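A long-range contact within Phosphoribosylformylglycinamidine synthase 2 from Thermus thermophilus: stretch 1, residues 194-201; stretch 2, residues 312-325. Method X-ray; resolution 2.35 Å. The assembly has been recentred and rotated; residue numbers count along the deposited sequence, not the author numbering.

Stretch 1, residues 194-201: GRPIYYAG
Stretch 2 312-325: PKEGKEKALEEVFG

Residues 196-201 form a β-strand that runs alongside the helix beginning at Glu-317, in the same direction: the two axes lie 4° from parallel and 11.0 Å apart at closest approach. The register is set at one end by Arg-195 and Glu-314, whose CA atoms are 7.2 Å apart, and at the other by Ala-200 and Phe-324, with CA atoms 8.3 Å apart. Together the stretches bury 466 Å², most of it through Tyr-198, Arg-195 and Pro-312.

Strand alternation decides which side chains take part. With extended backbone angles (phi/psi -91/153 at Tyr-198 and -141/153 at Ala-200), Tyr-198 and Ala-200 direct their CA-to-CB bonds toward the helix, whereas Ile-197 and Tyr-199 direct theirs away. Gly-194 (81/23) and Gly-201 (113/-155) have backbone angles that call for glycine.

Arg-195, just before the strand, is buried and curls through three m rotamers (chi1 -49°, chi2 -59°, chi3 -54°) with chi4 at 137°. This folded path brings its guanidinium to the segment leading into the helix. The carbonyl of Pro-312 receives two hydrogen bonds, from Arg-195 NE to Pro-312 O at 3.3 Å and from Arg-195 NH2 to Pro-312 O at 2.9 Å. Arg-195 NH2 also forms a nearly linear salt bridge with Glu-317 OE2 at 2.6 Å. Both acceptors lie at the guanidinium edge, where its N-H groups point, while Glu-314 CA packs over one face, 3.2 Å from Arg-195 NH2.

The acceptor side is shaped by a type II turn from Lys-313 to Lys-316, closed by a hydrogen bond from Lys-316 N to Lys-313 O at 3.0 Å. Glu-314 (-57/126) and Gly-315 (83/0) occupy its central positions, and the positive phi suits glycine. Lys-316 is the N-cap residue. Glu-317, in the first turn of the helix, adopts chi1 m (-57°) and chi2 p (72°), folding its carboxylate back so that OE2 accepts a hydrogen bond from Gly-315 N at 3.2 Å as well as the arginine's. One carboxylate thus ties the turn to the strand side.

Tyr-198 (chi1 -77°, chi2 63°) covers the most surface. Leu-320, with chi1 t and chi2 p, places CD2 over one face of the ring in a CH-pi contact, 4.3 Å from CD2 to the Tyr-198 ring centroid and 23° off the normal. Pro-312 CD meets Tyr-198 CD1 at 3.7 Å, and the proline also packs against its counterpart on the strand, with Pro-196 CG and Pro-312 CG 4.1 Å apart. An aromatic ring that ends in a hydroxyl fits this position: its carbon surface meets leucine and proline, while Tyr-198 OH lies 2.9 Å from Glu-321 OE2 at the ring edge. Glu-321 (chi1 m, chi2 t) starts sideways, but its end comes nearer.

Farther along, Phe-324 (chi1 -79°, chi2 62°) brings CE2 to within 3.2 Å of Ala-200 CB, a tight apolar contact in which the small methyl side chain accommodates the ring.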

# COMPACT_ATOMS: atom_id res chain seq x y z
N GLY A 194 -33.85 -7.52 12.19
CA GLY A 194 -34.69 -6.58 12.92
C GLY A 194 -34.00 -5.34 13.45
O GLY A 194 -34.49 -4.71 14.38
N ARG A 195 -32.88 -4.97 12.84
CA ARG A 195 -32.13 -3.81 13.28
C ARG A 195 -32.26 -2.63 12.33
O ARG A 195 -32.42 -2.81 11.12
CB ARG A 195 -30.65 -4.16 13.41
CG ARG A 195 -30.38 -5.43 14.18
CD ARG A 195 -30.94 -5.32 15.58
NE ARG A 195 -30.43 -4.12 16.23
CZ ARG A 195 -31.17 -3.30 16.95
NH1 ARG A 195 -32.46 -3.55 17.13
NH2 ARG A 195 -30.63 -2.21 17.48
N PRO A 196 -32.22 -1.41 12.86
CA PRO A 196 -32.31 -0.25 11.97
C PRO A 196 -30.87 0.04 11.51
O PRO A 196 -29.92 -0.37 12.17
CB PRO A 196 -32.86 0.83 12.88
CG PRO A 196 -32.22 0.50 14.19
CD PRO A 196 -32.41 -1.01 14.26
N ILE A 197 -30.72 0.72 10.38
CA ILE A 197 -29.39 1.05 9.88
C ILE A 197 -29.24 2.57 9.84
O ILE A 197 -30.00 3.26 9.15
CB ILE A 197 -29.18 0.52 8.44
CG1 ILE A 197 -29.68 -0.92 8.32
CG2 ILE A 197 -27.72 0.63 8.06
CD1 ILE A 197 -29.03 -1.87 9.28
N TYR A 198 -28.26 3.09 10.57
CA TYR A 198 -28.05 4.53 10.61
C TYR A 198 -27.08 5.07 9.56
O TYR A 198 -26.18 4.37 9.10
CB TYR A 198 -27.60 4.97 12.01
CG TYR A 198 -28.72 5.02 13.02
CD1 TYR A 198 -29.42 3.87 13.38
CD2 TYR A 198 -29.08 6.22 13.63
CE1 TYR A 198 -30.43 3.91 14.33
CE2 TYR A 198 -30.09 6.28 14.58
CZ TYR A 198 -30.76 5.12 14.93
OH TYR A 198 -31.75 5.17 15.89
N TYR A 199 -27.30 6.33 9.20
CA TYR A 199 -26.52 7.05 8.21
C TYR A 199 -25.97 8.29 8.91
O TYR A 199 -26.73 9.02 9.55
CB TYR A 199 -27.44 7.46 7.06
CG TYR A 199 -26.89 8.47 6.06
CD1 TYR A 199 -26.46 9.73 6.46
CD2 TYR A 199 -26.87 8.17 4.70
CE1 TYR A 199 -26.02 10.67 5.52
CE2 TYR A 199 -26.44 9.10 3.76
CZ TYR A 199 -26.02 10.35 4.17
OH TYR A 199 -25.61 11.27 3.22
N ALA A 200 -24.67 8.51 8.79
CA ALA A 200 -24.02 9.67 9.40
C ALA A 200 -22.97 10.26 8.48
O ALA A 200 -22.39 9.56 7.65
CB ALA A 200 -23.40 9.28 10.71
N GLY A 201 -22.71 11.56 8.63
CA GLY A 201 -21.72 12.22 7.79
C GLY A 201 -22.33 13.24 6.84
O GLY A 201 -23.40 13.77 7.10
N PRO A 312 -26.63 -0.00 15.07
CA PRO A 312 -26.58 -0.05 16.53
C PRO A 312 -27.07 -1.39 17.07
O PRO A 312 -27.96 -2.01 16.49
CB PRO A 312 -27.49 1.10 16.95
CG PRO A 312 -28.54 1.10 15.86
CD PRO A 312 -27.70 0.89 14.60
N LYS A 313 -26.48 -1.82 18.18
CA LYS A 313 -26.88 -3.07 18.82
C LYS A 313 -28.28 -2.88 19.38
O LYS A 313 -28.74 -1.75 19.55
CB LYS A 313 -25.93 -3.42 19.96
CG LYS A 313 -24.52 -3.80 19.54
CD LYS A 313 -23.73 -4.23 20.75
CE LYS A 313 -22.54 -5.09 20.37
NZ LYS A 313 -21.95 -5.69 21.59
N GLU A 314 -28.95 -3.98 19.67
CA GLU A 314 -30.30 -3.91 20.23
C GLU A 314 -30.31 -3.09 21.52
O GLU A 314 -29.55 -3.37 22.45
CB GLU A 314 -30.82 -5.32 20.52
CG GLU A 314 -32.15 -5.35 21.26
CD GLU A 314 -32.93 -6.62 21.00
OE1 GLU A 314 -32.44 -7.71 21.38
OE2 GLU A 314 -34.03 -6.52 20.41
N GLY A 315 -31.18 -2.09 21.56
CA GLY A 315 -31.29 -1.26 22.75
C GLY A 315 -30.28 -0.14 22.91
O GLY A 315 -30.33 0.60 23.89
N LYS A 316 -29.38 0.01 21.95
CA LYS A 316 -28.38 1.07 22.05
C LYS A 316 -28.54 2.16 20.99
O LYS A 316 -27.64 2.96 20.78
CB LYS A 316 -26.97 0.46 21.96
CG LYS A 316 -26.62 -0.40 23.16
CD LYS A 316 -25.26 -1.06 23.00
CE LYS A 316 -24.79 -1.70 24.31
NZ LYS A 316 -25.76 -2.72 24.80
N GLU A 317 -29.70 2.19 20.34
CA GLU A 317 -29.95 3.19 19.31
C GLU A 317 -29.72 4.58 19.88
O GLU A 317 -28.93 5.36 19.34
CB GLU A 317 -31.38 3.12 18.78
CG GLU A 317 -31.79 1.79 18.21
CD GLU A 317 -31.98 0.73 19.28
OE1 GLU A 317 -32.19 1.10 20.46
OE2 GLU A 317 -31.94 -0.47 18.94
N LYS A 318 -30.40 4.89 20.98
CA LYS A 318 -30.25 6.19 21.60
C LYS A 318 -28.79 6.51 21.87
O LYS A 318 -28.31 7.59 21.51
CB LYS A 318 -31.05 6.26 22.90
CG LYS A 318 -32.33 7.04 22.77
CD LYS A 318 -32.05 8.49 22.34
CE LYS A 318 -31.27 9.26 23.40
NZ LYS A 318 -30.99 10.68 23.01
N ALA A 319 -28.08 5.57 22.49
CA ALA A 319 -26.67 5.75 22.80
C ALA A 319 -25.89 6.17 21.57
O ALA A 319 -25.08 7.11 21.62
CB ALA A 319 -26.10 4.44 23.36
N LEU A 320 -26.13 5.48 20.45
CA LEU A 320 -25.45 5.78 19.20
C LEU A 320 -25.71 7.22 18.79
O LEU A 320 -24.80 7.94 18.38
CB LEU A 320 -25.92 4.83 18.08
CG LEU A 320 -25.35 5.06 16.68
CD1 LEU A 320 -23.84 4.88 16.71
CD2 LEU A 320 -25.97 4.09 15.68
N GLU A 321 -26.96 7.65 18.91
CA GLU A 321 -27.32 9.01 18.53
C GLU A 321 -26.58 10.02 19.39
O GLU A 321 -26.05 11.02 18.89
CB GLU A 321 -28.84 9.21 18.67
CG GLU A 321 -29.64 8.04 18.12
CD GLU A 321 -31.14 8.26 18.15
OE1 GLU A 321 -31.64 8.87 19.12
OE2 GLU A 321 -31.82 7.81 17.20
N GLU A 322 -26.53 9.75 20.69
CA GLU A 322 -25.85 10.63 21.63
C GLU A 322 -24.37 10.72 21.33
O GLU A 322 -23.78 11.81 21.39
CB GLU A 322 -26.12 10.16 23.07
CG GLU A 322 -27.60 10.30 23.44
CD GLU A 322 -27.93 9.84 24.84
OE1 GLU A 322 -29.12 9.90 25.21
OE2 GLU A 322 -27.00 9.43 25.58
N VAL A 323 -23.76 9.59 20.99
CA VAL A 323 -22.35 9.60 20.64
C VAL A 323 -22.12 10.63 19.54
O VAL A 323 -21.25 11.49 19.66
CB VAL A 323 -21.87 8.23 20.14
CG1 VAL A 323 -20.47 8.36 19.55
CG2 VAL A 323 -21.85 7.24 21.28
N PHE A 324 -22.91 10.56 18.48
CA PHE A 324 -22.75 11.52 17.39
C PHE A 324 -23.15 12.91 17.80
O PHE A 324 -22.59 13.89 17.33
CB PHE A 324 -23.53 11.07 16.15
CG PHE A 324 -22.83 10.01 15.37
CD1 PHE A 324 -22.57 8.77 15.94
CD2 PHE A 324 -22.39 10.26 14.08
CE1 PHE A 324 -21.86 7.80 15.25
CE2 PHE A 324 -21.68 9.30 13.38
CZ PHE A 324 -21.41 8.07 13.96
N GLY A 325 -24.13 13.00 18.70
CA GLY A 325 -24.55 14.31 19.17
C GLY A 325 -23.38 15.00 19.84
O GLY A 325 -23.15 16.20 19.64